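Local atomic coordinates of pentatricopeptide repeat-containing protein 10, chloroplastic (Zea mays, PDB entry 4M59), a protein that binds specific intergenic RNA segments of chloroplast atpH and psaJ transcripts and stabilises these messages by acting as a barrier to exonucleases. Residues M367-Y370 and V371-L375; N351-T354 and W355-L359; L59-A62 and G63-A67; S17-L20 and P21-A24. The protein carries 4 engineered substitutions. One frame throughout, in Å; residues are numbered along the deposited sequence.

Contact 1. Residues M367-Y370 and V371-L375; sequences MEDY and VTRVL. With PO4 (phosphate ion), chain E.
The Tyr370 ring has Val374 over one face, and the Arg373 guanidinium has Asp369 O over one of its own. The ring contact is a CH-pi one. Val374 CG2 stands 4.0 Å from the centroid of the Tyr370 ring and 14° off its normal, shifted toward the rim. CG2 lies beside the Val374 backbone N, which turns this methyl back along the helix to the ring. Phe333 stacks with the Tyr370 ring, and Tyr370 OH is hydrogen-bonded to Met358 O.

The guanidinium meets a phosphate ion, probably from the crystallisation liquor, at its edge. Arg373 NH2 gives phosphate O1 a weak hydrogen bond of 3.0 Å. The same nitrogen forms a short salt bridge with Asp369, NH2 to OD1 2.6 Å. Carboxylate and guanidinium planes are 80° apart, consistent with the contact being made through one oxygen. The Arg373 chain folds back to reach the carboxylate of Asp369, with bends at chi2 (56°) and chi3.

These pairs are i to i+4 neighbours on helix 367-380, in the predicted ninth PPR repeat. The phosphate is also bonded to Arg121 of the second subunit, so it bridges the two copies of the homodimer here. Arg373 NH1 has a further salt bridge with Glu376.

On the buried side Met367 CG packs on Val371 CG2 at 4.0 Å, while helix 387-400 covers both residues. The backbone bond from Val371 N to Met367 O is 3.0 Å long and nearly straight. Thr372 OG1 lies 2.8 Å from Glu368 O and is hydrogen-bonded to Tyr397 OH.

Contact 2. Residues N351-T354 and W355-L359; sequences NRVT and WNTML
Helical backbone bonds start at Asn351, whose O takes Trp355 N at 3.1 Å with an N-H...O angle of 166°, and they run on through Thr357 N to Val353 O and Met358 N to Thr354 O. The bond from Asn356 N to Arg352 O is weak.

The side chains lie mostly against carbonyl oxygens of the turn before. The Trp355 indole swings back toward the helix start. Its CG sits beside the backbone N (chi1 -59°), and this brings CD1 to 3.1 Å from Asn351 O, an oblique approach to the ring. Farther out the indole packs on Leu340 of helix 333-346 and on Met378 of helix 367-380.

Thr357 also turns back. Its OG1, placed beside its own N, is a donor to Val353 O. The modelled distance from OG1 to that O is 2.4 Å, so the length is doubtful. Thr357 N reaches the same O at 2.9 Å, and this bond is the secure one.

Met358 sends CG to 2.9 Å from Thr354 O, and its bent chain carries on toward Met336 and Leu340. Thr354 OG1, whose modelled place is less sure, is hydrogen-bonded to Asn321 ND2 of helix 317-328. The second subunit lies near the outer side: its Lys555 packs on Arg352 and its Gly558 on Asn356.

Asn351 holds the N-cap position, and the residues after it make up the short helix 352-359, packed against helices 333-346 and 367-380 as in the helical hairpins of pentatricopeptide repeat proteins.

Contact 3. Residues L59-A62 and G63-A67; sequences LRWA and GKEGA
Glu65 folds back over Trp61 at the end of helix 52-65, where a Schellman motif stops the helix. Glu65 CB lies 3.4 Å from Ala62 O. A bend at chi2 then turns the chain toward the indole. CD comes to stand over one face of the Trp61 ring, 3.8 Å above its plane and shifted toward the rim. The carboxylate plane is 71° from that of the ring. OE1 is modelled too near the six-membered part of the indole, so its exact place is doubtful. The secure polar partner of the carboxylate is Arg31 of helix 31-35, which forms a salt bridge through OE2; this arginine also touches Trp61.

Lys64 runs along the carbonyl of the turn before. Its CG passes 3.2 Å from Arg60 O, the same atom that accepts Lys64 N. The polar end of Arg60 points elsewhere, to a salt bridge with Glu95.

The stop itself is built on Ala62 O. It takes Glu65 N at 2.8 Å and Ala67 N at 2.8 Å, from opposite faces of its carbonyl plane. The Ala67 bond is straight, with an N-H...O angle of 179°. Gly66 N adds weak bonds to Ala62 O and Gly63 O. Gly66 is the C-prime residue. Its phi of 86° is one that glycine adopts easily, and it turns the chain out of the helix. The turn brings two methyl groups together across the motif, Ala62 CB and Ala67 CB, 4.2 Å apart.

Contact 4. Residues S17-L20 and P21-A24; sequences SHPL and PTLA
Leu20, Pro21 and Leu23 carry most of this turn. The peptide link itself sets Pro21 CD 3.3 Å from Leu20 CB. Leu20 CD1 reaches Leu23 CD2 at 4.4 Å, a loose apolar touch one turn on. Leu23 N is bonded to Leu20 O at 3.2 Å.

Leu23 CG points away from its own N (chi1 -178°). This sends CD1 toward the His18 ring, where it lies 3.8 Å from His18 CD2, though the place of this ring edge is less sure. Phe26 stacks with the same ring.

Thr22 N bonds Pro19 O at 3.1 Å, three residues back, like the Leu23 bond. Two successive i to i+3 bonds make consecutive beta turns, which lead the loop after helix 8-16 into helix 23-29. Thr22 OG1 is also a donor to Pro19 O, but it is modelled too close to His18 NE2, so the positions of both side-chain atoms are doubtful.

On the inner side Leu23 rests on Trp54 and Ala57 of helix 52-65. Leu20 touches Glu53 of that helix and Ser439 of the second subunit.

Overall arrangement
Contacts 1 and 2 sit on consecutive helices of the predicted ninth repeat, with centres 13 Å apart. They touch directly: Val374 and Val371 of contact 1 meet Leu359 of contact 2. Contacts 3 and 4 lie near the N-terminal end, 16 Å apart between centres, their centres 54 to 72 Å from those of the first pair. They do not touch, but Leu23 of contact 4 packs on helix 52-65, which carries contact 3. Contacts 1, 2 and 3 are partly buried; contact 4 is a surface turn. Contacts 1, 2 and 4 touch the second subunit, and contact 3 does not. Contact 1 pairs charges and an aromatic face, contact 2 sets side chains against backbone oxygens, contact 3 ends a helix on one carbonyl, and contact 4 is a proline-rich turn into a helix.

Contact 1. Residues M367-Y370 and V371-L375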
loop_
_atom_site.group_PDB
_atom_site.type_symbol
_atom_site.label_atom_id
_atom_site.label_comp_id
_atom_site.label_asym_id
_atom_site.label_seq_id
_atom_site.Cartn_x
_atom_site.Cartn_y
_atom_site.Cartn_z
ATOM N N MET A 367 12.576 1.367 18.572
ATOM C CA MET A 367 13.256 0.789 17.420
ATOM C C MET A 367 14.757 1.041 17.467
ATOM O O MET A 367 15.547 0.235 16.980
ATOM C CB MET A 367 12.673 1.351 16.123
ATOM C CG MET A 367 13.527 1.085 14.892
ATOM S SD MET A 367 12.730 1.584 13.358
ATOM C CE MET A 367 14.058 1.319 12.188
ATOM N N GLU A 368 15.148 2.165 18.058
ATOM C CA GLU A 368 16.554 2.540 18.135
ATOM C C GLU A 368 17.387 1.506 18.884
ATOM O O GLU A 368 18.515 1.210 18.495
ATOM C CB GLU A 368 16.706 3.909 18.793
ATOM C CG GLU A 368 18.140 4.258 19.156
ATOM C CD GLU A 368 18.247 5.573 19.903
ATOM O OE1 GLU A 368 19.360 5.910 20.353
ATOM O OE2 GLU A 368 17.221 6.268 20.039
ATOM N N ASP A 369 16.832 0.962 19.961
ATOM C CA ASP A 369 17.543 -0.003 20.762
ATOM C C ASP A 369 17.595 -1.315 20.044
ATOM O O ASP A 369 18.538 -2.073 20.185
ATOM C CB ASP A 369 16.845 -0.179 22.093
ATOM C CG ASP A 369 17.645 -0.974 23.052
ATOM O OD1 ASP A 369 18.862 -0.782 23.096
ATOM O OD2 ASP A 369 17.060 -1.803 23.759
ATOM N N TYR A 370 16.568 -1.580 19.262
ATOM C CA TYR A 370 16.505 -2.786 18.476
ATOM C C TYR A 370 17.638 -2.799 17.489
ATOM O O TYR A 370 18.417 -3.726 17.452
ATOM C CB TYR A 370 15.167 -2.852 17.766
ATOM C CG TYR A 370 15.071 -3.831 16.628
ATOM C CD1 TYR A 370 14.822 -5.163 16.843
ATOM C CD2 TYR A 370 15.184 -3.401 15.334
ATOM C CE1 TYR A 370 14.716 -6.028 15.801
ATOM C CE2 TYR A 370 15.081 -4.263 14.300
ATOM C CZ TYR A 370 14.847 -5.565 14.531
ATOM O OH TYR A 370 14.752 -6.396 13.465
ATOM N N VAL A 371 17.735 -1.741 16.705
ATOM C CA VAL A 371 18.780 -1.614 15.716
ATOM C C VAL A 371 20.148 -1.719 16.340
ATOM O O VAL A 371 21.056 -2.290 15.771
ATOM C CB VAL A 371 18.667 -0.280 15.004
ATOM C CG1 VAL A 371 19.701 -0.174 13.922
ATOM C CG2 VAL A 371 17.303 -0.136 14.415
ATOM N N THR A 372 20.290 -1.166 17.527
ATOM C CA THR A 372 21.539 -1.267 18.232
ATOM C C THR A 372 21.769 -2.705 18.604
ATOM O O THR A 372 22.883 -3.188 18.567
ATOM C CB THR A 372 21.520 -0.412 19.479
ATOM O OG1 THR A 372 21.188 0.929 19.128
ATOM C CG2 THR A 372 22.865 -0.409 20.115
ATOM N N ARG A 373 20.697 -3.402 18.947
ATOM C CA ARG A 373 20.812 -4.781 19.376
ATOM C C ARG A 373 21.100 -5.703 18.217
ATOM O O ARG A 373 21.636 -6.778 18.401
ATOM C CB ARG A 373 19.549 -5.217 20.103
ATOM C CG ARG A 373 19.806 -6.166 21.230
ATOM C CD ARG A 373 20.792 -5.574 22.209
ATOM N NE ARG A 373 20.236 -4.516 23.044
ATOM C CZ ARG A 373 20.928 -3.467 23.475
ATOM N NH1 ARG A 373 22.195 -3.312 23.136
ATOM N NH2 ARG A 373 20.350 -2.560 24.232
ATOM N N VAL A 374 20.737 -5.272 17.020
ATOM C CA VAL A 374 21.006 -6.015 15.807
ATOM C C VAL A 374 22.416 -5.769 15.360
ATOM O O VAL A 374 23.152 -6.685 15.038
ATOM C CB VAL A 374 20.095 -5.558 14.682
ATOM C CG1 VAL A 374 20.522 -6.165 13.395
ATOM C CG2 VAL A 374 18.683 -5.927 14.969
ATOM N N LEU A 375 22.790 -4.506 15.349
ATOM C CA LEU A 375 24.118 -4.088 14.986
ATOM C C LEU A 375 25.151 -4.687 15.918
ATOM O O LEU A 375 26.262 -4.974 15.529
ATOM C CB LEU A 375 24.160 -2.579 15.041
ATOM C CG LEU A 375 25.453 -1.820 14.826
ATOM C CD1 LEU A 375 26.129 -2.286 13.591
ATOM C CD2 LEU A 375 25.084 -0.380 14.699
HETATM P P PO4 E . 20.256 0.507 27.448
HETATM O O1 PO4 E . 20.464 -0.757 26.649
HETATM O O2 PO4 E . 18.779 0.803 27.547
HETATM O O3 PO4 E . 20.828 0.325 28.834
HETATM O O4 PO4 E . 20.956 1.656 26.764
#

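Contact 2. Residues N351-T354 and W355-L359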
loop_
_atom_site.group_PDB
_atom_site.type_symbol
_atom_site.label_atom_id
_atom_site.label_comp_id
_atom_site.label_asym_id
_atom_site.label_seq_id
_atom_site.Cartn_x
_atom_site.Cartn_y
_atom_site.Cartn_z
ATOM N N ASN A 351 22.715 -14.345 7.189
ATOM C CA ASN A 351 23.382 -13.884 6.007
ATOM C C ASN A 351 23.066 -12.429 5.808
ATOM O O ASN A 351 22.398 -11.830 6.621
ATOM C CB ASN A 351 22.940 -14.699 4.803
ATOM C CG ASN A 351 21.457 -14.928 4.765
ATOM O OD1 ASN A 351 20.967 -15.750 4.004
ATOM N ND2 ASN A 351 20.731 -14.209 5.593
ATOM N N ARG A 352 23.566 -11.857 4.715
ATOM C CA ARG A 352 23.366 -10.442 4.420
ATOM C C ARG A 352 21.889 -10.123 4.243
ATOM O O ARG A 352 21.477 -8.966 4.282
ATOM C CB ARG A 352 24.135 -10.045 3.157
ATOM C CG ARG A 352 25.523 -10.652 3.056
ATOM C CD ARG A 352 25.580 -11.736 1.990
ATOM N NE ARG A 352 26.370 -11.327 0.833
ATOM C CZ ARG A 352 26.821 -12.163 -0.097
ATOM N NH1 ARG A 352 26.561 -13.459 -0.010
ATOM N NH2 ARG A 352 27.533 -11.701 -1.117
ATOM N N VAL A 353 21.101 -11.172 4.044
ATOM C CA VAL A 353 19.679 -11.048 3.817
ATOM C C VAL A 353 18.980 -11.043 5.141
ATOM O O VAL A 353 18.002 -10.354 5.333
ATOM C CB VAL A 353 19.169 -12.237 3.035
ATOM C CG1 VAL A 353 17.737 -12.027 2.662
ATOM C CG2 VAL A 353 20.006 -12.439 1.804
ATOM N N THR A 354 19.508 -11.841 6.053
ATOM C CA THR A 354 18.989 -11.918 7.393
ATOM C C THR A 354 19.102 -10.578 8.061
ATOM O O THR A 354 18.138 -10.073 8.585
ATOM C CB THR A 354 19.748 -12.946 8.189
ATOM O OG1 THR A 354 19.534 -14.230 7.609
ATOM C CG2 THR A 354 19.262 -12.969 9.594
ATOM N N TRP A 355 20.280 -9.982 8.013
ATOM C CA TRP A 355 20.493 -8.696 8.642
ATOM C C TRP A 355 19.658 -7.595 8.029
ATOM O O TRP A 355 19.090 -6.777 8.731
ATOM C CB TRP A 355 21.956 -8.314 8.567
ATOM C CG TRP A 355 22.823 -9.282 9.219
ATOM C CD1 TRP A 355 23.808 -9.988 8.650
ATOM C CD2 TRP A 355 22.779 -9.674 10.582
ATOM N NE1 TRP A 355 24.396 -10.799 9.566
ATOM C CE2 TRP A 355 23.778 -10.617 10.768
ATOM C CE3 TRP A 355 21.994 -9.314 11.667
ATOM C CZ2 TRP A 355 24.012 -11.208 11.984
ATOM C CZ3 TRP A 355 22.228 -9.899 12.866
ATOM C CH2 TRP A 355 23.224 -10.833 13.021
ATOM N N ASN A 356 19.642 -7.555 6.702
ATOM C CA ASN A 356 18.918 -6.522 5.974
ATOM C C ASN A 356 17.428 -6.616 6.254
ATOM O O ASN A 356 16.729 -5.607 6.319
ATOM C CB ASN A 356 19.180 -6.641 4.472
ATOM C CG ASN A 356 19.237 -5.292 3.782
ATOM O OD1 ASN A 356 18.254 -4.551 3.759
ATOM N ND2 ASN A 356 20.392 -4.968 3.215
ATOM N N THR A 357 16.950 -7.844 6.417
ATOM C CA THR A 357 15.576 -8.081 6.748
ATOM C C THR A 357 15.354 -7.501 8.123
ATOM O O THR A 357 14.358 -6.846 8.370
ATOM C CB THR A 357 15.278 -9.574 6.729
ATOM O OG1 THR A 357 15.571 -10.095 5.434
ATOM C CG2 THR A 357 13.850 -9.832 7.012
ATOM N N MET A 358 16.306 -7.731 9.020
ATOM C CA MET A 358 16.178 -7.264 10.395
ATOM C C MET A 358 16.185 -5.742 10.517
ATOM O O MET A 358 15.654 -5.196 11.479
ATOM C CB MET A 358 17.272 -7.874 11.272
ATOM C CG MET A 358 17.266 -9.393 11.291
ATOM S SD MET A 358 16.931 -10.081 12.923
ATOM C CE MET A 358 15.616 -9.011 13.490
ATOM N N LEU A 359 16.782 -5.053 9.547
ATOM C CA LEU A 359 16.867 -3.607 9.616
ATOM C C LEU A 359 15.856 -2.927 8.714
ATOM O O LEU A 359 15.783 -1.707 8.658
ATOM C CB LEU A 359 18.259 -3.143 9.233
ATOM C CG LEU A 359 19.399 -3.787 9.986
ATOM C CD1 LEU A 359 20.667 -3.324 9.379
ATOM C CD2 LEU A 359 19.329 -3.384 11.413
#

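Contact 3. Residues L59-A62 and G63-A67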
loop_
_atom_site.group_PDB
_atom_site.type_symbol
_atom_site.label_atom_id
_atom_site.label_comp_id
_atom_site.label_asym_id
_atom_site.label_seq_id
_atom_site.Cartn_x
_atom_site.Cartn_y
_atom_site.Cartn_z
ATOM N N LEU A 59 -11.100 -5.072 -41.534
ATOM C CA LEU A 59 -12.315 -5.836 -41.389
ATOM C C LEU A 59 -13.498 -4.910 -41.395
ATOM O O LEU A 59 -14.462 -5.111 -42.110
ATOM C CB LEU A 59 -12.276 -6.561 -40.065
ATOM C CG LEU A 59 -12.576 -8.045 -40.052
ATOM C CD1 LEU A 59 -13.106 -8.372 -38.709
ATOM C CD2 LEU A 59 -13.565 -8.420 -41.106
ATOM N N ARG A 60 -13.413 -3.883 -40.557
ATOM C CA ARG A 60 -14.474 -2.896 -40.441
ATOM C C ARG A 60 -14.620 -2.142 -41.752
ATOM O O ARG A 60 -15.724 -1.773 -42.147
ATOM C CB ARG A 60 -14.178 -1.919 -39.304
ATOM C CG ARG A 60 -13.669 -2.582 -38.035
ATOM C CD ARG A 60 -14.161 -1.853 -36.795
ATOM N NE ARG A 60 -15.487 -2.301 -36.390
ATOM C CZ ARG A 60 -15.764 -2.839 -35.207
ATOM N NH1 ARG A 60 -14.804 -2.995 -34.307
ATOM N NH2 ARG A 60 -17.002 -3.220 -34.925
ATOM N N TRP A 61 -13.499 -1.918 -42.428
ATOM C CA TRP A 61 -13.532 -1.250 -43.714
ATOM C C TRP A 61 -14.209 -2.137 -44.710
ATOM O O TRP A 61 -15.249 -1.794 -45.248
ATOM C CB TRP A 61 -12.138 -0.941 -44.223
ATOM C CG TRP A 61 -12.163 -0.232 -45.532
ATOM C CD1 TRP A 61 -12.396 1.087 -45.731
ATOM C CD2 TRP A 61 -11.968 -0.804 -46.824
ATOM N NE1 TRP A 61 -12.355 1.380 -47.066
ATOM C CE2 TRP A 61 -12.093 0.232 -47.759
ATOM C CE3 TRP A 61 -11.700 -2.088 -47.281
ATOM C CZ2 TRP A 61 -11.952 0.021 -49.118
ATOM C CZ3 TRP A 61 -11.573 -2.292 -48.625
ATOM C CH2 TRP A 61 -11.692 -1.247 -49.531
ATOM N N ALA A 62 -13.601 -3.290 -44.942
ATOM C CA ALA A 62 -14.110 -4.264 -45.889
ATOM C C ALA A 62 -15.559 -4.576 -45.599
ATOM O O ALA A 62 -16.387 -4.630 -46.495
ATOM C CB ALA A 62 -13.284 -5.516 -45.834
ATOM N N GLY A 63 -15.861 -4.758 -44.328
ATOM C CA GLY A 63 -17.217 -5.003 -43.915
ATOM C C GLY A 63 -18.140 -3.922 -44.406
ATOM O O GLY A 63 -19.229 -4.198 -44.872
ATOM N N LYS A 64 -17.693 -2.681 -44.311
ATOM C CA LYS A 64 -18.516 -1.578 -44.751
ATOM C C LYS A 64 -18.646 -1.543 -46.264
ATOM O O LYS A 64 -19.542 -0.907 -46.801
ATOM C CB LYS A 64 -17.963 -0.257 -44.232
ATOM C CG LYS A 64 -18.260 -0.004 -42.777
ATOM C CD LYS A 64 -17.724 1.329 -42.327
ATOM C CE LYS A 64 -18.362 2.466 -43.097
ATOM N NZ LYS A 64 -17.956 3.806 -42.564
ATOM N N GLU A 65 -17.722 -2.213 -46.946
ATOM C CA GLU A 65 -17.743 -2.282 -48.399
ATOM C C GLU A 65 -18.448 -3.557 -48.837
ATOM O O GLU A 65 -18.798 -3.718 -50.005
ATOM C CB GLU A 65 -16.320 -2.244 -48.961
ATOM C CG GLU A 65 -16.135 -1.289 -50.125
ATOM C CD GLU A 65 -15.760 0.111 -49.676
ATOM O OE1 GLU A 65 -14.628 0.291 -49.178
ATOM O OE2 GLU A 65 -16.596 1.027 -49.824
ATOM N N GLY A 66 -18.652 -4.458 -47.884
ATOM C CA GLY A 66 -19.337 -5.700 -48.144
ATOM C C GLY A 66 -18.414 -6.781 -48.642
ATOM O O GLY A 66 -18.840 -7.715 -49.299
ATOM N N ALA A 67 -17.142 -6.661 -48.306
ATOM C CA ALA A 67 -16.125 -7.533 -48.855
ATOM C C ALA A 67 -15.577 -8.526 -47.848
ATOM O O ALA A 67 -14.689 -9.314 -48.155
ATOM C CB ALA A 67 -15.016 -6.712 -49.416
#

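Contact 4. Residues S17-L20 and P21-A24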
loop_
_atom_site.group_PDB
_atom_site.type_symbol
_atom_site.label_atom_id
_atom_site.label_comp_id
_atom_site.label_asym_id
_atom_site.label_seq_id
_atom_site.Cartn_x
_atom_site.Cartn_y
_atom_site.Cartn_z
ATOM N N SER A 17 2.173 0.002 -41.980
ATOM C CA SER A 17 2.971 1.176 -41.689
ATOM C C SER A 17 2.180 2.416 -42.020
ATOM O O SER A 17 2.451 3.071 -43.008
ATOM C CB SER A 17 4.248 1.159 -42.507
ATOM O OG SER A 17 3.942 1.104 -43.883
ATOM N N HIS A 18 1.188 2.724 -41.197
ATOM C CA HIS A 18 0.372 3.909 -41.402
ATOM C C HIS A 18 -0.285 4.374 -40.118
ATOM O O HIS A 18 -0.628 3.566 -39.267
ATOM C CB HIS A 18 -0.698 3.647 -42.450
ATOM C CG HIS A 18 -1.604 4.809 -42.683
ATOM N ND1 HIS A 18 -1.448 5.666 -43.751
ATOM C CD2 HIS A 18 -2.678 5.253 -41.999
ATOM C CE1 HIS A 18 -2.383 6.593 -43.701
ATOM N NE2 HIS A 18 -3.147 6.360 -42.653
ATOM N N PRO A 19 -0.464 5.671 -40.000
ATOM C CA PRO A 19 -1.146 6.193 -38.840
ATOM C C PRO A 19 -2.519 5.584 -38.723
ATOM O O PRO A 19 -3.375 5.746 -39.577
ATOM C CB PRO A 19 -1.221 7.680 -39.130
ATOM C CG PRO A 19 -0.836 7.821 -40.543
ATOM C CD PRO A 19 0.062 6.734 -40.844
ATOM N N LEU A 20 -2.684 4.860 -37.640
ATOM C CA LEU A 20 -3.922 4.189 -37.310
ATOM C C LEU A 20 -5.131 5.118 -37.335
ATOM O O LEU A 20 -6.127 4.798 -37.962
ATOM C CB LEU A 20 -3.770 3.500 -35.956
ATOM C CG LEU A 20 -4.678 2.373 -35.492
ATOM C CD1 LEU A 20 -5.423 1.784 -36.652
ATOM C CD2 LEU A 20 -3.838 1.311 -34.805
ATOM N N PRO A 21 -5.060 6.278 -36.683
ATOM C CA PRO A 21 -6.272 7.093 -36.721
ATOM C C PRO A 21 -6.606 7.730 -38.072
ATOM O O PRO A 21 -7.444 8.609 -38.132
ATOM C CB PRO A 21 -5.968 8.187 -35.699
ATOM C CG PRO A 21 -4.964 7.624 -34.836
ATOM C CD PRO A 21 -4.100 6.811 -35.710
ATOM N N THR A 22 -5.976 7.294 -39.147
ATOM C CA THR A 22 -6.221 7.833 -40.466
ATOM C C THR A 22 -6.326 6.722 -41.480
ATOM O O THR A 22 -6.387 6.982 -42.653
ATOM C CB THR A 22 -5.038 8.600 -40.943
ATOM O OG1 THR A 22 -4.044 7.681 -41.412
ATOM C CG2 THR A 22 -4.477 9.378 -39.843
ATOM N N LEU A 23 -6.358 5.485 -41.028
ATOM C CA LEU A 23 -6.203 4.360 -41.933
ATOM C C LEU A 23 -7.399 4.174 -42.802
ATOM O O LEU A 23 -7.339 3.542 -43.826
ATOM C CB LEU A 23 -5.952 3.105 -41.130
ATOM C CG LEU A 23 -5.713 1.837 -41.900
ATOM C CD1 LEU A 23 -4.478 1.992 -42.710
ATOM C CD2 LEU A 23 -5.557 0.746 -40.918
ATOM N N ALA A 24 -8.493 4.746 -42.369
ATOM C CA ALA A 24 -9.748 4.630 -43.096
ATOM C C ALA A 24 -9.629 5.223 -44.479
ATOM O O ALA A 24 -9.837 4.545 -45.479
ATOM C CB ALA A 24 -10.836 5.323 -42.342
#